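Local coordinates for protein amidase (Bacillus anthracis, PDB 5EWQ) that probably hydrolyses carboxylic acid amides, releasing ammonia, as a member of the amidase signature family, at residues 359-364 with 422-427; 366-371 with 384-389. All coordinates share one frame; numbering follows the deposited sequence.

Contact 1: 359-364 with 422-427; sequences NLQTLE and EKVVQT
Thr362 and Val424 meet where helix 360-377 passes helix 418-437, and both use their two branches to reach separate partners. Thr362 lies nearest to Val425 in the backbone register, with 6.8 Å between Thr362 CA and Val425 CA. The hydroxyl OG1 of Thr362 sits beside its own backbone N (chi1 -54°), which leaves the methyl CG2 anti to that N and within 4.0 Å of Val425 CG2, the two side chains crossing at about a right angle. The other branch of the threonine, OG1, lies 4.1 Å from Val424 CG1. No hydrogen bond forms across the two segments; the hydroxyl instead bonds to a residue adjoining one of them, and the backbone N of Thr362 bonds to Asp358 OD2. A threonine therefore suits the buried site: its methyl serves the apolar neighbour while its oxygen is satisfied locally.

Val424 spreads its methyls between two residues. Its chi1 of 161° sets CG1 across from the backbone N, facing Thr362, and CG2 reaches the amide end of Gln361, 4.1 Å from Gln361 OE1. Gln361 runs almost straight beyond CG and crosses the valine roughly perpendicularly; it is exposed, and a long polar chain suits that border. One turn on, Thr427 OG1 donates to Val424 O over 2.9 Å. Ser428 OG bonds to the same oxygen, and such returns of hydroxyls to their own helix are common for threonine and serine.

The axes of the short segments 360-364 and 422-427 approach to 9.8 Å at 142°, a roughly antiparallel, clearly inclined crossing of two helices, mainly through beta-branched side chains, within the strand-free, largely helical excursion that the amidase chain makes between sheet strands 345-347 and 447-451.

Contact 2: 366-371 with 384-389; sequences EFKHNV and KSLKEI
Leu386 packs its forked tip against the ring of Phe367, and its path from CB outward traces the contact. CB is the most loosely engaged atom, 4.7 Å from Val371 CG1. With CG anti to the backbone N (chi1 -176°), the branch point is carried toward the ring of Phe367, where the two methyls take over. Within the two segments CD1 meets the ring alone, 3.7 Å from Phe367 CE2. CD2 reaches further along helix 360-377: it is 3.6 Å from Phe367 CE2, almost as near CD2 of that ring, and 4.1 Å from Lys368 CB. CD2 comes at the ring obliquely, while the two side chains cross at about a right angle, and a forked apolar tip is well suited to fill the angle between an aromatic ring and the root of a lysine.

Helices 360-377 and 386-394 follow one another in the chain as a helix-loop-helix unit, and this contact folds the start of the second helix back onto the middle of the first. Asn372 OD1, one residue beyond segment 366-371, accepts from Leu386 N and so ties down that helix start. Ser385 is the N-cap, accepting a weak bond at OG from Glu388 N, while Glu388 OE2 takes the Lys384 N-H from above the carboxylate plane at 3.2 Å.

Phe367 is held on other sides as well. Val371 CG2 lies 3.5 Å above one ring face, toward its rim, and the rings of Trp171, edge-to-face, and Tyr174 complete an aromatic cluster appropriate to a buried phenylalanine. Lys368 shows why a lysine can border such a core: its CB lies against Leu386, whereas its fully extended chain delivers NZ to Glu412 O, a partner on helix 406-412.

In the fold
Both contacts are built on helix 360-377: contact 1 uses its first turn and contact 2 its middle, with centres about 18 Å apart. Contact 2 is nested within the loop of chain that contact 1 closes, and apart from adjoining along helix 360-377 the segments of the two contacts do not touch. Helix 406-412 joins the two places, since Ser411 OG bonds to Glu364 O and, weakly, to Lys368 N. The centres of the contacts lie about 24 and 23 Å from the centre of the chain, on the same side of it. Both belong to the helical region inserted between strands 345-347 and 447-451 of the central mixed sheet.

Contact 1: 359-364 with 422-427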
loop_
_atom_site.group_PDB
_atom_site.type_symbol
_atom_site.label_atom_id
_atom_site.label_comp_id
_atom_site.label_asym_id
_atom_site.label_seq_id
_atom_site.Cartn_x
_atom_site.Cartn_y
_atom_site.Cartn_z
ATOM N N ASN A 359 0.062 17.714 -11.412
ATOM C CA ASN A 359 0.621 16.498 -10.839
ATOM C C ASN A 359 1.927 16.097 -11.521
ATOM O O ASN A 359 2.899 15.735 -10.859
ATOM C CB ASN A 359 -0.391 15.355 -10.938
ATOM C CG ASN A 359 0.035 14.129 -10.154
ATOM O OD1 ASN A 359 0.727 14.235 -9.143
ATOM N ND2 ASN A 359 -0.379 12.956 -10.622
ATOM N N LEU A 360 1.941 16.173 -12.849
ATOM C CA LEU A 360 3.078 15.714 -13.641
ATOM C C LEU A 360 4.319 16.587 -13.471
ATOM O O LEU A 360 5.413 16.076 -13.230
ATOM C CB LEU A 360 2.695 15.646 -15.121
ATOM C CG LEU A 360 1.528 14.719 -15.467
ATOM C CD1 LEU A 360 1.330 14.640 -16.973
ATOM C CD2 LEU A 360 1.741 13.334 -14.873
ATOM N N GLN A 361 4.148 17.899 -13.606
ATOM C CA GLN A 361 5.266 18.833 -13.483
ATOM C C GLN A 361 5.859 18.803 -12.079
ATOM O O GLN A 361 7.059 19.010 -11.896
ATOM C CB GLN A 361 4.823 20.255 -13.836
ATOM C CG GLN A 361 4.463 20.451 -15.298
ATOM C CD GLN A 361 4.097 21.888 -15.619
ATOM O OE1 GLN A 361 3.984 22.726 -14.724
ATOM N NE2 GLN A 361 3.913 22.180 -16.902
ATOM N N THR A 362 5.008 18.543 -11.092
ATOM C CA THR A 362 5.448 18.402 -9.710
ATOM C C THR A 362 6.378 17.199 -9.578
ATOM O O THR A 362 7.321 17.208 -8.787
ATOM C CB THR A 362 4.250 18.244 -8.751
ATOM O OG1 THR A 362 3.334 19.329 -8.943
ATOM C CG2 THR A 362 4.713 18.225 -7.301
ATOM N N LEU A 363 6.106 16.168 -10.372
ATOM C CA LEU A 363 6.901 14.945 -10.362
ATOM C C LEU A 363 8.180 15.085 -11.185
ATOM O O LEU A 363 9.244 14.628 -10.772
ATOM C CB LEU A 363 6.075 13.772 -10.892
ATOM C CG LEU A 363 4.921 13.280 -10.017
ATOM C CD1 LEU A 363 3.898 12.534 -10.853
ATOM C CD2 LEU A 363 5.449 12.387 -8.915
ATOM N N GLU A 364 8.064 15.719 -12.350
ATOM C CA GLU A 364 9.178 15.835 -13.287
ATOM C C GLU A 364 10.381 16.554 -12.685
ATOM O O GLU A 364 11.526 16.161 -12.911
ATOM C CB GLU A 364 8.724 16.556 -14.560
ATOM C CG GLU A 364 9.836 16.797 -15.569
ATOM C CD GLU A 364 9.329 17.403 -16.863
ATOM O OE1 GLU A 364 10.044 18.243 -17.449
ATOM O OE2 GLU A 364 8.216 17.034 -17.298
ATOM N N GLU A 422 7.884 25.479 -6.968
ATOM C CA GLU A 422 7.273 25.852 -5.696
ATOM C C GLU A 422 6.025 26.710 -5.883
ATOM O O GLU A 422 5.170 26.773 -5.000
ATOM C CB GLU A 422 8.284 26.587 -4.815
ATOM C CG GLU A 422 9.436 25.717 -4.336
ATOM C CD GLU A 422 10.360 26.445 -3.377
ATOM O OE1 GLU A 422 10.239 27.681 -3.253
ATOM O OE2 GLU A 422 11.204 25.777 -2.744
ATOM N N LYS A 423 5.924 27.367 -7.034
ATOM C CA LYS A 423 4.755 28.179 -7.349
ATOM C C LYS A 423 3.583 27.300 -7.772
ATOM O O LYS A 423 2.435 27.561 -7.412
ATOM C CB LYS A 423 5.082 29.189 -8.452
ATOM N N VAL A 424 3.882 26.258 -8.542
ATOM C CA VAL A 424 2.865 25.319 -9.001
ATOM C C VAL A 424 2.302 24.515 -7.830
ATOM O O VAL A 424 1.089 24.326 -7.723
ATOM C CB VAL A 424 3.431 24.360 -10.071
ATOM C CG1 VAL A 424 2.561 23.124 -10.208
ATOM C CG2 VAL A 424 3.560 25.075 -11.407
ATOM N N VAL A 425 3.189 24.057 -6.953
ATOM C CA VAL A 425 2.786 23.318 -5.760
ATOM C C VAL A 425 1.883 24.169 -4.870
ATOM O O VAL A 425 0.897 23.679 -4.318
ATOM C CB VAL A 425 4.013 22.851 -4.949
ATOM C CG1 VAL A 425 3.580 22.169 -3.661
ATOM C CG2 VAL A 425 4.877 21.920 -5.786
ATOM N N GLN A 426 2.224 25.448 -4.745
ATOM C CA GLN A 426 1.445 26.384 -3.940
ATOM C C GLN A 426 0.017 26.531 -4.458
ATOM O O GLN A 426 -0.943 26.391 -3.700
ATOM C CB GLN A 426 2.129 27.754 -3.908
ATOM C CG GLN A 426 1.298 28.860 -3.268
ATOM C CD GLN A 426 1.172 28.712 -1.764
ATOM O OE1 GLN A 426 1.858 27.896 -1.148
ATOM N NE2 GLN A 426 0.293 29.506 -1.164
ATOM N N THR A 427 -0.115 26.810 -5.752
ATOM C CA THR A 427 -1.423 27.010 -6.366
ATOM C C THR A 427 -2.244 25.725 -6.382
ATOM O O THR A 427 -3.470 25.762 -6.273
ATOM C CB THR A 427 -1.293 27.536 -7.808
ATOM O OG1 THR A 427 -0.548 26.600 -8.598
ATOM C CG2 THR A 427 -0.585 28.881 -7.824
#

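Contact 2: 366-371 with 384-389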
loop_
_atom_site.group_PDB
_atom_site.type_symbol
_atom_site.label_atom_id
_atom_site.label_comp_id
_atom_site.label_asym_id
_atom_site.label_seq_id
_atom_site.Cartn_x
_atom_site.Cartn_y
_atom_site.Cartn_z
ATOM N N GLU A 366 10.807 17.249 -9.182
ATOM C CA GLU A 366 11.161 16.819 -7.834
ATOM C C GLU A 366 11.792 15.429 -7.779
ATOM O O GLU A 366 12.547 15.129 -6.854
ATOM C CB GLU A 366 9.922 16.859 -6.936
ATOM C CG GLU A 366 10.226 17.121 -5.472
ATOM C CD GLU A 366 8.973 17.246 -4.631
ATOM O OE1 GLU A 366 7.872 16.990 -5.161
ATOM O OE2 GLU A 366 9.089 17.604 -3.440
ATOM N N PHE A 367 11.486 14.586 -8.762
ATOM C CA PHE A 367 12.003 13.219 -8.778
ATOM C C PHE A 367 13.526 13.190 -8.839
ATOM O O PHE A 367 14.171 12.490 -8.061
ATOM C CB PHE A 367 11.425 12.431 -9.955
ATOM C CG PHE A 367 12.016 11.058 -10.111
ATOM C CD1 PHE A 367 11.680 10.042 -9.233
ATOM C CD2 PHE A 367 12.909 10.784 -11.132
ATOM C CE1 PHE A 367 12.222 8.778 -9.371
ATOM C CE2 PHE A 367 13.455 9.522 -11.275
ATOM C CZ PHE A 367 13.110 8.517 -10.393
ATOM N N LYS A 368 14.090 13.955 -9.768
ATOM C CA LYS A 368 15.536 14.029 -9.933
ATOM C C LYS A 368 16.220 14.505 -8.657
ATOM O O LYS A 368 17.245 13.963 -8.250
ATOM C CB LYS A 368 15.893 14.958 -11.095
ATOM C CG LYS A 368 17.385 15.196 -11.265
ATOM C CD LYS A 368 17.663 16.202 -12.371
ATOM C CE LYS A 368 19.155 16.442 -12.534
ATOM N NZ LYS A 368 19.447 17.417 -13.621
ATOM N N HIS A 369 15.634 15.514 -8.021
ATOM C CA HIS A 369 16.224 16.114 -6.831
ATOM C C HIS A 369 16.083 15.225 -5.598
ATOM O O HIS A 369 17.027 15.085 -4.821
ATOM C CB HIS A 369 15.600 17.484 -6.568
ATOM C CG HIS A 369 15.920 18.502 -7.617
ATOM N ND1 HIS A 369 15.478 18.393 -8.919
ATOM C CD2 HIS A 369 16.646 19.643 -7.562
ATOM C CE1 HIS A 369 15.914 19.425 -9.618
ATOM N NE2 HIS A 369 16.627 20.199 -8.817
ATOM N N ASN A 370 14.909 14.628 -5.417
ATOM C CA ASN A 370 14.678 13.737 -4.284
ATOM C C ASN A 370 15.571 12.502 -4.336
ATOM O O ASN A 370 16.128 12.086 -3.322
ATOM C CB ASN A 370 13.212 13.306 -4.221
ATOM C CG ASN A 370 12.287 14.436 -3.819
ATOM O OD1 ASN A 370 11.093 14.409 -4.118
ATOM N ND2 ASN A 370 12.834 15.437 -3.139
ATOM N N VAL A 371 15.703 11.923 -5.525
ATOM C CA VAL A 371 16.510 10.723 -5.713
ATOM C C VAL A 371 17.994 11.002 -5.485
ATOM O O VAL A 371 18.669 10.262 -4.766
ATOM C CB VAL A 371 16.305 10.133 -7.124
ATOM C CG1 VAL A 371 17.411 9.149 -7.464
ATOM C CG2 VAL A 371 14.943 9.464 -7.222
ATOM N N LYS A 384 24.850 7.056 -7.230
ATOM C CA LYS A 384 24.732 8.307 -6.489
ATOM C C LYS A 384 24.014 9.410 -7.265
ATOM O O LYS A 384 23.979 10.559 -6.822
ATOM C CB LYS A 384 26.115 8.799 -6.062
ATOM C CG LYS A 384 26.760 7.945 -4.987
ATOM C CD LYS A 384 27.890 8.689 -4.301
ATOM C CE LYS A 384 28.438 7.895 -3.127
ATOM N NZ LYS A 384 27.383 7.590 -2.119
ATOM N N SER A 385 23.439 9.065 -8.413
ATOM C CA SER A 385 22.687 10.038 -9.203
ATOM C C SER A 385 21.756 9.371 -10.208
ATOM O O SER A 385 21.958 8.219 -10.592
ATOM C CB SER A 385 23.638 10.989 -9.936
ATOM O OG SER A 385 24.383 10.304 -10.928
ATOM N N LEU A 386 20.738 10.110 -10.637
ATOM C CA LEU A 386 19.791 9.617 -11.630
ATOM C C LEU A 386 20.471 9.444 -12.985
ATOM O O LEU A 386 20.054 8.620 -13.800
ATOM C CB LEU A 386 18.597 10.570 -11.746
ATOM C CG LEU A 386 17.447 10.160 -12.667
ATOM C CD1 LEU A 386 16.929 8.782 -12.294
ATOM C CD2 LEU A 386 16.329 11.188 -12.610
ATOM N N LYS A 387 21.527 10.221 -13.215
ATOM C CA LYS A 387 22.290 10.141 -14.456
ATOM C C LYS A 387 22.973 8.786 -14.605
ATOM O O LYS A 387 23.036 8.229 -15.701
ATOM C CB LYS A 387 23.336 11.255 -14.517
ATOM C CG LYS A 387 23.145 12.227 -15.668
ATOM C CD LYS A 387 24.340 13.157 -15.804
ATOM C CE LYS A 387 24.624 13.898 -14.507
ATOM N NZ LYS A 387 25.833 14.764 -14.619
ATOM N N GLU A 388 23.487 8.261 -13.498
ATOM C CA GLU A 388 24.190 6.984 -13.513
ATOM C C GLU A 388 23.229 5.819 -13.733
ATOM O O GLU A 388 23.592 4.811 -14.342
ATOM C CB GLU A 388 24.972 6.792 -12.213
ATOM C CG GLU A 388 26.076 7.818 -12.012
ATOM C CD GLU A 388 26.743 7.709 -10.654
ATOM O OE1 GLU A 388 27.518 8.621 -10.298
ATOM O OE2 GLU A 388 26.492 6.714 -9.943
ATOM N N ILE A 389 22.004 5.963 -13.235
ATOM C CA ILE A 389 20.964 4.960 -13.440
ATOM C C ILE A 389 20.629 4.819 -14.918
ATOM O O ILE A 389 20.569 3.709 -15.451
ATOM C CB ILE A 389 19.680 5.310 -12.666
ATOM C CG1 ILE A 389 19.949 5.308 -11.163
ATOM C CG2 ILE A 389 18.565 4.333 -13.005
ATOM C CD1 ILE A 389 18.800 5.828 -10.334
#